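Local coordinates for synaptonemal complex protein 2 (Mus musculus, PDB 5IWZ), which forms a major part of the axial and lateral elements of synaptonemal complexes in meiotic prophase and is required for normal chromosome synapsis and for insertion of SYCP3, at residues 22-27 against 57-62; 102-107 against 151-156; 214-219 against 279-284. All blocks are in the same frame, centred on the assembly; numbering follows the deposited sequence.

From the N terminus of this fragment, which runs through an armadillo-repeat-like helical domain into an Spt16M-like domain, three loops close one after another, and none nests in or crosses another. Contact 1 closes after 29 intervening residues, bringing the chain beyond helix 13-23 to helix 49-63. Contact 2 spans 43 residues and pairs helix 99-108 with helix 144-163. These two touch directly: Ile57 CD1 packs 3.5 Å from Trp106 CH2, linking neighbouring parts of one helical array. Contact 3 bridges 59 residues, joining the start of helix 216-229 to strand 281-285 of the Spt16M-like domain; its centre lies about 40 Å from that of contact 1.

Contact 1 (22-27 against 57-62); sequences RKNDFK and ICRELN
Asn24 and Glu60 mark the nearest backbone approach, with Asn24 CA 10.0 Å from Glu60 CA, so side chains from segment 22-27, where helix 13-23 gives way to a turn, and from helix 57-62 must bridge the gap. Arg59 does most of this. Its CG stands anti to the backbone N (chi1 176°), and the chain then bends at chi3. Its guanidinium holds a single carboxylate oxygen of its neighbour side-on: Arg59 NE lies 2.8 Å and Arg59 NH2 3.1 Å from Glu60 OE1. The two nitrogens converge on OE1 and place it in the guanidinium plane, while Thr68 OG1, bonded to Glu60 OE2, helps set the turn of the carboxylate. Asn24, the first residue to leave the helix and one with positive phi, sends its amide oxygen toward this pair. Asn24 OD1 comes within 3.5 Å of Arg59 NH2, a polar approach rather than a hydrogen bond; the amide and guanidinium planes are 75° apart. Phe26 meets the pair tip to tip, its CZ 4.1 Å from Glu60 CD and its CE2 4.2 Å from Arg59 NH2. The ring thus abuts the salt-bridged groups at its far end, and the buried area is small, 147 Å² in total. Arg59 also donates to the carbonyl oxygens of Ala20 and Leu21 in the last turns of helix 13-23, where the helix dipole probably favours a positive charge. Lys63 NZ shares Glu60 OE1 through a second salt bridge. Phe26 packs on Leu56 of helix 49-63 and Ile72 of helix 66-79, placing the contact where these three helices meet.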
loop_
_atom_site.group_PDB
_atom_site.type_symbol
_atom_site.label_atom_id
_atom_site.label_comp_id
_atom_site.label_asym_id
_atom_site.label_seq_id
_atom_site.Cartn_x
_atom_site.Cartn_y
_atom_site.Cartn_z
ATOM N N ARG A 22 -21.420 -17.157 -18.554
ATOM C CA ARG A 22 -22.093 -17.585 -19.780
ATOM C C ARG A 22 -22.843 -16.451 -20.472
ATOM O O ARG A 22 -22.894 -16.404 -21.706
ATOM C CB ARG A 22 -23.044 -18.735 -19.466
ATOM C CG ARG A 22 -22.343 -19.962 -18.879
ATOM C CD ARG A 22 -23.185 -21.236 -19.002
ATOM N NE ARG A 22 -22.623 -22.147 -19.997
ATOM C CZ ARG A 22 -21.750 -23.096 -19.707
ATOM N NH1 ARG A 22 -21.353 -23.260 -18.454
ATOM N NH2 ARG A 22 -21.273 -23.876 -20.664
ATOM N N LYS A 23 -23.419 -15.522 -19.717
ATOM C CA LYS A 23 -24.215 -14.467 -20.321
ATOM C C LYS A 23 -23.524 -13.109 -20.318
ATOM O O LYS A 23 -24.055 -12.169 -20.905
ATOM C CB LYS A 23 -25.564 -14.386 -19.612
ATOM C CG LYS A 23 -26.367 -15.674 -19.765
ATOM C CD LYS A 23 -27.648 -15.642 -18.942
ATOM C CE LYS A 23 -28.762 -16.493 -19.594
ATOM N NZ LYS A 23 -28.392 -17.914 -19.795
ATOM N N ASN A 24 -22.341 -12.985 -19.708
ATOM C CA ASN A 24 -21.727 -11.676 -19.503
ATOM C C ASN A 24 -22.730 -10.740 -18.826
ATOM O O ASN A 24 -22.871 -9.568 -19.184
ATOM C CB ASN A 24 -21.196 -11.094 -20.826
ATOM C CG ASN A 24 -20.149 -9.985 -20.616
ATOM O OD1 ASN A 24 -19.584 -9.852 -19.532
ATOM N ND2 ASN A 24 -19.880 -9.204 -21.664
ATOM N N ASP A 25 -23.460 -11.286 -17.849
ATOM C CA ASP A 25 -24.452 -10.551 -17.064
ATOM C C ASP A 25 -24.021 -10.547 -15.601
ATOM O O ASP A 25 -24.091 -11.581 -14.919
ATOM C CB ASP A 25 -25.844 -11.162 -17.201
ATOM C CG ASP A 25 -26.902 -10.401 -16.390
ATOM O OD1 ASP A 25 -28.025 -10.911 -16.221
ATOM O OD2 ASP A 25 -26.617 -9.288 -15.909
ATOM N N PHE A 26 -23.623 -9.378 -15.108
ATOM C CA PHE A 26 -23.129 -9.238 -13.745
ATOM C C PHE A 26 -24.175 -8.701 -12.774
ATOM O O PHE A 26 -23.893 -8.612 -11.575
ATOM C CB PHE A 26 -21.889 -8.338 -13.743
ATOM C CG PHE A 26 -20.647 -9.055 -14.148
ATOM C CD1 PHE A 26 -19.776 -9.528 -13.185
ATOM C CD2 PHE A 26 -20.356 -9.281 -15.487
ATOM C CE1 PHE A 26 -18.641 -10.213 -13.533
ATOM C CE2 PHE A 26 -19.204 -9.967 -15.852
ATOM C CZ PHE A 26 -18.346 -10.434 -14.880
ATOM N N LYS A 27 -25.376 -8.358 -13.253
ATOM C CA LYS A 27 -26.438 -7.891 -12.364
ATOM C C LYS A 27 -26.747 -8.854 -11.219
ATOM O O LYS A 27 -26.853 -8.387 -10.074
ATOM C CB LYS A 27 -27.702 -7.580 -13.185
ATOM C CG LYS A 27 -27.590 -6.344 -14.050
ATOM C CD LYS A 27 -28.962 -5.739 -14.362
ATOM C CE LYS A 27 -29.878 -6.716 -15.095
ATOM N NZ LYS A 27 -29.848 -6.550 -16.583
ATOM N N ILE A 57 -12.235 -14.639 -13.864
ATOM C CA ILE A 57 -11.285 -13.577 -13.517
ATOM C C ILE A 57 -10.243 -13.376 -14.619
ATOM O O ILE A 57 -9.933 -12.236 -14.993
ATOM C CB ILE A 57 -10.636 -13.879 -12.159
ATOM C CG1 ILE A 57 -11.636 -13.606 -11.029
ATOM C CG2 ILE A 57 -9.370 -13.065 -11.984
ATOM C CD1 ILE A 57 -11.193 -14.192 -9.696
ATOM N N CYS A 58 -9.709 -14.473 -15.177
ATOM C CA CYS A 58 -8.734 -14.354 -16.260
ATOM C C CYS A 58 -9.345 -13.688 -17.491
ATOM O O CYS A 58 -8.696 -12.872 -18.158
ATOM C CB CYS A 58 -8.178 -15.739 -16.617
ATOM S SG CYS A 58 -7.095 -16.459 -15.341
ATOM N N ARG A 59 -10.591 -14.027 -17.816
ATOM C CA ARG A 59 -11.241 -13.377 -18.953
ATOM C C ARG A 59 -11.389 -11.879 -18.734
ATOM O O ARG A 59 -11.049 -11.075 -19.609
ATOM C CB ARG A 59 -12.608 -13.985 -19.208
ATOM C CG ARG A 59 -13.351 -13.279 -20.318
ATOM C CD ARG A 59 -14.759 -13.813 -20.419
ATOM N NE ARG A 59 -15.729 -13.042 -19.644
ATOM C CZ ARG A 59 -16.940 -13.504 -19.338
ATOM N NH1 ARG A 59 -17.284 -14.723 -19.733
ATOM N NH2 ARG A 59 -17.799 -12.766 -18.637
ATOM N N GLU A 60 -11.934 -11.482 -17.581
ATOM C CA GLU A 60 -12.125 -10.056 -17.311
ATOM C C GLU A 60 -10.794 -9.308 -17.241
ATOM O O GLU A 60 -10.700 -8.169 -17.704
ATOM C CB GLU A 60 -12.930 -9.873 -16.021
ATOM C CG GLU A 60 -14.365 -10.423 -16.129
ATOM C CD GLU A 60 -15.132 -9.833 -17.335
ATOM O OE1 GLU A 60 -15.563 -10.602 -18.224
ATOM O OE2 GLU A 60 -15.257 -8.592 -17.416
ATOM N N LEU A 61 -9.750 -9.929 -16.674
ATOM C CA LEU A 61 -8.419 -9.321 -16.726
ATOM C C LEU A 61 -7.967 -9.117 -18.170
ATOM O O LEU A 61 -7.498 -8.033 -18.534
ATOM C CB LEU A 61 -7.410 -10.180 -15.952
ATOM C CG LEU A 61 -7.615 -10.138 -14.425
ATOM C CD1 LEU A 61 -6.723 -11.130 -13.688
ATOM C CD2 LEU A 61 -7.353 -8.709 -13.931
ATOM N N ASN A 62 -8.118 -10.157 -19.014
ATOM C CA ASN A 62 -7.762 -10.049 -20.429
ATOM C C ASN A 62 -8.520 -8.924 -21.129
ATOM O O ASN A 62 -7.979 -8.273 -22.036
ATOM C CB ASN A 62 -8.029 -11.378 -21.145
ATOM C CG ASN A 62 -6.915 -12.391 -20.923
ATOM O OD1 ASN A 62 -5.814 -12.029 -20.508
ATOM N ND2 ASN A 62 -7.189 -13.665 -21.210
#

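Contact 2 (102-107 against 151-156); sequences KMVSWF and LESFIP
Phe154 is the projecting group of this contact: its ring reaches across from one helix into the hollow formed by Met103, Val104 and Phe107 on the other. The segments run nearly parallel, with axes 10.5 Å apart and N-to-C directions differing by 14°, a spacing that leaves room for a flat aromatic between them. Each atom at the far end of the ring has its own neighbour. Phe154 CZ abuts the backbone, 3.6 Å from Met103 O, which lies at the ring edge. Phe154 CE1 sits 3.9 Å from Phe107 CB, and the rings pair in an offset edge-to-face manner, the edge of Phe154 toward the face of Phe107, with centroids 5.8 Å apart and planes at 66°. On the remaining side, Phe154 CE2 lies 3.6 Å from Val104 CG2. That methyl is the return bump: placed anti to the carbonyl carbon by the valine's first torsion (CG1 at chi1 169°), it fits the notch between the Phe154 ring and Ser153, with Val104 CG2 also 3.6 Å from Ser153 CB. The hydroxyl of Ser153 turns to Gln149 O in its own helix, leaving mainly its carbon to the interface. Leu136 of helix 123-141 packs on Phe154, and Leu132 and Ile139 on Met103, so a third helix contributes to the packing of this helical array. Chemically the contact is largely apolar and relies on shape. Met103 O already accepts from Phe107 N within its helix, and its position at the Phe154 edge is consistent with a weak electrostatic attraction to the ring hydrogens.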
loop_
_atom_site.group_PDB
_atom_site.type_symbol
_atom_site.label_atom_id
_atom_site.label_comp_id
_atom_site.label_asym_id
_atom_site.label_seq_id
_atom_site.Cartn_x
_atom_site.Cartn_y
_atom_site.Cartn_z
ATOM N N LYS A 102 -3.860 -20.203 -8.201
ATOM C CA LYS A 102 -4.717 -19.375 -9.050
ATOM C C LYS A 102 -4.528 -17.892 -8.737
ATOM O O LYS A 102 -4.436 -17.067 -9.650
ATOM C CB LYS A 102 -6.181 -19.774 -8.905
ATOM C CG LYS A 102 -6.671 -20.711 -10.007
ATOM C CD LYS A 102 -6.139 -22.107 -9.851
ATOM C CE LYS A 102 -6.716 -23.056 -10.905
ATOM N NZ LYS A 102 -6.176 -22.776 -12.270
ATOM N N MET A 103 -4.435 -17.532 -7.461
ATOM C CA MET A 103 -4.262 -16.112 -7.145
ATOM C C MET A 103 -2.911 -15.586 -7.615
ATOM O O MET A 103 -2.816 -14.417 -8.004
ATOM C CB MET A 103 -4.447 -15.883 -5.653
ATOM C CG MET A 103 -5.820 -16.348 -5.237
ATOM S SD MET A 103 -6.607 -15.295 -4.032
ATOM C CE MET A 103 -6.073 -13.675 -4.545
ATOM N N VAL A 104 -1.861 -16.423 -7.595
ATOM C CA VAL A 104 -0.585 -16.023 -8.195
ATOM C C VAL A 104 -0.776 -15.733 -9.675
ATOM O O VAL A 104 -0.320 -14.703 -10.204
ATOM C CB VAL A 104 0.480 -17.110 -7.966
ATOM C CG1 VAL A 104 1.733 -16.842 -8.821
ATOM C CG2 VAL A 104 0.834 -17.177 -6.491
ATOM N N SER A 105 -1.481 -16.631 -10.358
ATOM C CA SER A 105 -1.806 -16.439 -11.763
ATOM C C SER A 105 -2.606 -15.158 -11.995
ATOM O O SER A 105 -2.317 -14.406 -12.934
ATOM C CB SER A 105 -2.575 -17.657 -12.267
ATOM O OG SER A 105 -3.174 -17.371 -13.506
ATOM N N TRP A 106 -3.614 -14.882 -11.159
ATOM C CA TRP A 106 -4.391 -13.662 -11.369
ATOM C C TRP A 106 -3.510 -12.434 -11.188
ATOM O O TRP A 106 -3.608 -11.464 -11.954
ATOM C CB TRP A 106 -5.595 -13.606 -10.424
ATOM C CG TRP A 106 -6.511 -14.799 -10.531
ATOM C CD1 TRP A 106 -6.605 -15.686 -11.582
ATOM C CD2 TRP A 106 -7.421 -15.270 -9.527
ATOM N NE1 TRP A 106 -7.534 -16.668 -11.289
ATOM C CE2 TRP A 106 -8.045 -16.436 -10.036
ATOM C CE3 TRP A 106 -7.774 -14.818 -8.247
ATOM C CZ2 TRP A 106 -9.001 -17.139 -9.315
ATOM C CZ3 TRP A 106 -8.727 -15.531 -7.526
ATOM C CH2 TRP A 106 -9.329 -16.671 -8.066
ATOM N N PHE A 107 -2.626 -12.472 -10.186
ATOM C CA PHE A 107 -1.686 -11.376 -9.973
ATOM C C PHE A 107 -0.724 -11.234 -11.148
ATOM O O PHE A 107 -0.438 -10.115 -11.588
ATOM C CB PHE A 107 -0.909 -11.616 -8.673
ATOM C CG PHE A 107 0.106 -10.572 -8.388
ATOM C CD1 PHE A 107 -0.278 -9.318 -7.946
ATOM C CD2 PHE A 107 1.452 -10.839 -8.560
ATOM C CE1 PHE A 107 0.672 -8.338 -7.676
ATOM C CE2 PHE A 107 2.397 -9.879 -8.292
ATOM C CZ PHE A 107 2.008 -8.622 -7.845
ATOM N N LEU A 151 2.610 -16.962 2.024
ATOM C CA LEU A 151 3.959 -16.473 2.313
ATOM C C LEU A 151 4.935 -16.894 1.225
ATOM O O LEU A 151 5.714 -16.076 0.715
ATOM C CB LEU A 151 4.442 -17.014 3.669
ATOM C CG LEU A 151 4.451 -16.278 5.015
ATOM C CD1 LEU A 151 4.288 -14.773 4.911
ATOM C CD2 LEU A 151 3.436 -16.874 5.985
ATOM N N GLU A 152 4.902 -18.179 0.858
ATOM C CA GLU A 152 5.905 -18.733 -0.051
ATOM C C GLU A 152 5.781 -18.143 -1.449
ATOM O O GLU A 152 6.791 -17.874 -2.113
ATOM C CB GLU A 152 5.778 -20.263 -0.112
ATOM C CG GLU A 152 6.260 -20.972 1.130
ATOM C CD GLU A 152 7.697 -20.623 1.437
ATOM O OE1 GLU A 152 8.525 -20.695 0.505
ATOM O OE2 GLU A 152 7.997 -20.253 2.595
ATOM N N SER A 153 4.554 -17.953 -1.911
ATOM C CA SER A 153 4.311 -17.483 -3.271
ATOM C C SER A 153 4.391 -15.969 -3.400
ATOM O O SER A 153 4.914 -15.467 -4.400
ATOM C CB SER A 153 2.940 -17.968 -3.737
ATOM O OG SER A 153 2.885 -19.384 -3.658
ATOM N N PHE A 154 3.876 -15.217 -2.422
ATOM C CA PHE A 154 3.649 -13.787 -2.620
ATOM C C PHE A 154 4.713 -12.873 -2.017
ATOM O O PHE A 154 4.863 -11.759 -2.516
ATOM C CB PHE A 154 2.266 -13.380 -2.093
ATOM C CG PHE A 154 1.178 -13.548 -3.118
ATOM C CD1 PHE A 154 0.966 -12.569 -4.078
ATOM C CD2 PHE A 154 0.398 -14.694 -3.149
ATOM C CE1 PHE A 154 -0.022 -12.716 -5.035
ATOM C CE2 PHE A 154 -0.601 -14.850 -4.110
ATOM C CZ PHE A 154 -0.812 -13.860 -5.047
ATOM N N ILE A 155 5.490 -13.308 -1.003
ATOM C CA ILE A 155 6.627 -12.497 -0.555
ATOM C C ILE A 155 7.574 -12.154 -1.707
ATOM O O ILE A 155 7.930 -10.979 -1.849
ATOM C CB ILE A 155 7.348 -13.179 0.625
ATOM C CG1 ILE A 155 6.433 -13.296 1.838
ATOM C CG2 ILE A 155 8.615 -12.422 0.981
ATOM C CD1 ILE A 155 5.942 -11.997 2.336
ATOM N N PRO A 156 8.004 -13.110 -2.553
ATOM C CA PRO A 156 8.846 -12.706 -3.701
ATOM C C PRO A 156 8.128 -11.817 -4.705
ATOM O O PRO A 156 8.758 -10.916 -5.276
ATOM C CB PRO A 156 9.268 -14.049 -4.330
ATOM C CG PRO A 156 8.396 -15.077 -3.725
ATOM C CD PRO A 156 7.977 -14.577 -2.387
#

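Contact 3 (214-219 against 279-284); sequences GDYELQ and RRVYTF
Val281 meets the backbone of Gly214 and Asp215 because its first torsion sets CG1 anti to the backbone N (chi1 176°) and CG2 anti to the carbonyl carbon, while Gly214 turns the chain with positive phi (68°) just before helix 216-229. Val281 CG2 is the central atom: it rests 3.5 Å from Asp215 N and 3.6 Å from Gly214 C. Gln219 reaches toward the valine tip to tip, its OE1 3.6 Å from Val281 CG2, with the amide nitrogen held by Asn272 and by Ile210 O. The other methyl, Val281 CG1, lies 4.2 Å from Tyr216 CB, near the plane of the tyrosine ring. One branched side chain thereby fills the angle between the turn and the first helical residues. Beside it, the lack of a side chain on Gly214 lets Arg280 CB come within 3.4 Å of Gly214 CA. Separately, Gly214 CA lies 3.2 Å from Arg280 O in a CA-H...O contact, bent to 127° at the hydrogen. The helix is capped by Asp215, whose OD2 accepts from Leu218 N (2.9 Å, anti lone pair) and also from Gln173 NE2. Asp215 OD1 has a further partner in Ser315, and Tyr216 N donates to Asn312, so the start of the helix is also tied to strand 308-312 and the turn that follows it. Strand 281-285 is an outer strand of a four-stranded antiparallel sheet, paired with 308-312; helix 260-274 packs against Val281 and Thr283, and the contact thus lies where the helical array meets the beta sheet of the Spt16M-like domain.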
loop_
_atom_site.group_PDB
_atom_site.type_symbol
_atom_site.label_atom_id
_atom_site.label_comp_id
_atom_site.label_asym_id
_atom_site.label_seq_id
_atom_site.Cartn_x
_atom_site.Cartn_y
_atom_site.Cartn_z
ATOM N N GLY A 214 12.093 7.605 -3.538
ATOM C CA GLY A 214 11.494 8.928 -3.519
ATOM C C GLY A 214 10.138 9.016 -2.864
ATOM O O GLY A 214 9.299 9.823 -3.292
ATOM N N ASP A 215 9.901 8.205 -1.835
ATOM C CA ASP A 215 8.660 8.222 -1.067
ATOM C C ASP A 215 8.986 7.737 0.337
ATOM O O ASP A 215 9.455 6.606 0.499
ATOM C CB ASP A 215 7.586 7.324 -1.697
ATOM C CG ASP A 215 6.263 7.402 -0.943
ATOM O OD1 ASP A 215 5.512 8.377 -1.195
ATOM O OD2 ASP A 215 5.994 6.526 -0.079
ATOM N N TYR A 216 8.751 8.581 1.347
ATOM C CA TYR A 216 9.152 8.223 2.706
ATOM C C TYR A 216 8.405 6.984 3.207
ATOM O O TYR A 216 8.996 6.121 3.874
ATOM C CB TYR A 216 8.934 9.408 3.651
ATOM C CG TYR A 216 9.451 9.097 5.022
ATOM C CD1 TYR A 216 8.618 8.593 5.998
ATOM C CD2 TYR A 216 10.803 9.211 5.309
ATOM C CE1 TYR A 216 9.107 8.281 7.238
ATOM C CE2 TYR A 216 11.295 8.872 6.526
ATOM C CZ TYR A 216 10.440 8.399 7.482
ATOM O OH TYR A 216 10.898 8.065 8.710
ATOM N N GLU A 217 7.109 6.878 2.905
ATOM C CA GLU A 217 6.341 5.719 3.370
ATOM C C GLU A 217 6.894 4.413 2.797
ATOM O O GLU A 217 6.988 3.400 3.500
ATOM C CB GLU A 217 4.862 5.869 2.994
ATOM C CG GLU A 217 4.042 4.583 3.260
ATOM C CD GLU A 217 2.529 4.747 3.032
ATOM O OE1 GLU A 217 2.015 5.884 3.067
ATOM O OE2 GLU A 217 1.839 3.723 2.841
ATOM N N LEU A 218 7.266 4.416 1.524
ATOM C CA LEU A 218 7.868 3.225 0.946
ATOM C C LEU A 218 9.246 2.960 1.543
ATOM O O LEU A 218 9.614 1.799 1.752
ATOM C CB LEU A 218 7.935 3.362 -0.573
ATOM C CG LEU A 218 6.608 3.202 -1.311
ATOM C CD1 LEU A 218 6.822 3.557 -2.760
ATOM C CD2 LEU A 218 6.039 1.738 -1.198
ATOM N N GLN A 219 10.014 4.018 1.847
ATOM C CA GLN A 219 11.317 3.822 2.481
ATOM C C GLN A 219 11.170 3.084 3.806
ATOM O O GLN A 219 11.918 2.140 4.092
ATOM C CB GLN A 219 12.029 5.163 2.706
ATOM C CG GLN A 219 12.682 5.794 1.472
ATOM C CD GLN A 219 13.493 7.059 1.813
ATOM O OE1 GLN A 219 13.018 7.935 2.524
ATOM N NE2 GLN A 219 14.731 7.133 1.313
ATOM N N ARG A 279 19.286 12.957 -3.398
ATOM C CA ARG A 279 18.190 12.402 -2.613
ATOM C C ARG A 279 16.868 12.599 -3.343
ATOM O O ARG A 279 16.706 13.515 -4.157
ATOM C CB ARG A 279 18.114 13.048 -1.227
ATOM C CG ARG A 279 17.521 14.452 -1.219
ATOM C CD ARG A 279 18.300 15.356 -0.275
ATOM N NE ARG A 279 17.975 15.141 1.122
ATOM C CZ ARG A 279 18.490 15.855 2.117
ATOM N NH1 ARG A 279 19.382 16.806 1.864
ATOM N NH2 ARG A 279 18.120 15.600 3.361
ATOM N N ARG A 280 15.919 11.719 -3.046
ATOM C CA ARG A 280 14.588 11.814 -3.610
ATOM C C ARG A 280 13.520 12.012 -2.545
ATOM O O ARG A 280 12.322 12.003 -2.873
ATOM C CB ARG A 280 14.295 10.562 -4.453
ATOM C CG ARG A 280 15.307 10.292 -5.546
ATOM C CD ARG A 280 15.233 11.294 -6.679
ATOM N NE ARG A 280 13.972 11.185 -7.413
ATOM C CZ ARG A 280 13.520 12.111 -8.252
ATOM N NH1 ARG A 280 14.227 13.215 -8.459
ATOM N NH2 ARG A 280 12.360 11.943 -8.872
ATOM N N VAL A 281 13.919 12.176 -1.281
ATOM C CA VAL A 281 13.028 12.549 -0.188
ATOM C C VAL A 281 13.700 13.684 0.579
ATOM O O VAL A 281 14.803 13.505 1.102
ATOM C CB VAL A 281 12.733 11.371 0.753
ATOM C CG1 VAL A 281 11.895 11.838 1.924
ATOM C CG2 VAL A 281 12.014 10.247 0.006
ATOM N N TYR A 282 13.035 14.839 0.650
ATOM C CA TYR A 282 13.481 15.977 1.434
ATOM C C TYR A 282 12.635 16.049 2.690
ATOM O O TYR A 282 11.409 16.205 2.609
ATOM C CB TYR A 282 13.357 17.277 0.641
ATOM C CG TYR A 282 14.524 17.543 -0.270
ATOM C CD1 TYR A 282 15.595 18.330 0.145
ATOM C CD2 TYR A 282 14.559 17.005 -1.543
ATOM C CE1 TYR A 282 16.678 18.567 -0.694
ATOM C CE2 TYR A 282 15.635 17.235 -2.386
ATOM C CZ TYR A 282 16.693 18.014 -1.955
ATOM O OH TYR A 282 17.755 18.237 -2.806
ATOM N N THR A 283 13.287 15.945 3.844
ATOM C CA THR A 283 12.620 16.004 5.140
ATOM C C THR A 283 12.998 17.296 5.868
ATOM O O THR A 283 14.174 17.532 6.135
ATOM C CB THR A 283 12.999 14.784 5.971
ATOM O OG1 THR A 283 12.492 13.608 5.327
ATOM C CG2 THR A 283 12.422 14.891 7.358
ATOM N N PHE A 284 11.986 18.142 6.186
ATOM C CA PHE A 284 12.237 19.383 6.911
ATOM C C PHE A 284 11.573 19.347 8.280
ATOM O O PHE A 284 10.444 18.856 8.403
ATOM C CB PHE A 284 11.696 20.619 6.159
ATOM C CG PHE A 284 12.424 20.927 4.879
ATOM C CD1 PHE A 284 13.769 21.222 4.885
ATOM C CD2 PHE A 284 11.753 20.926 3.668
ATOM C CE1 PHE A 284 14.441 21.510 3.709
ATOM C CE2 PHE A 284 12.418 21.213 2.486
ATOM C CZ PHE A 284 13.765 21.506 2.512
#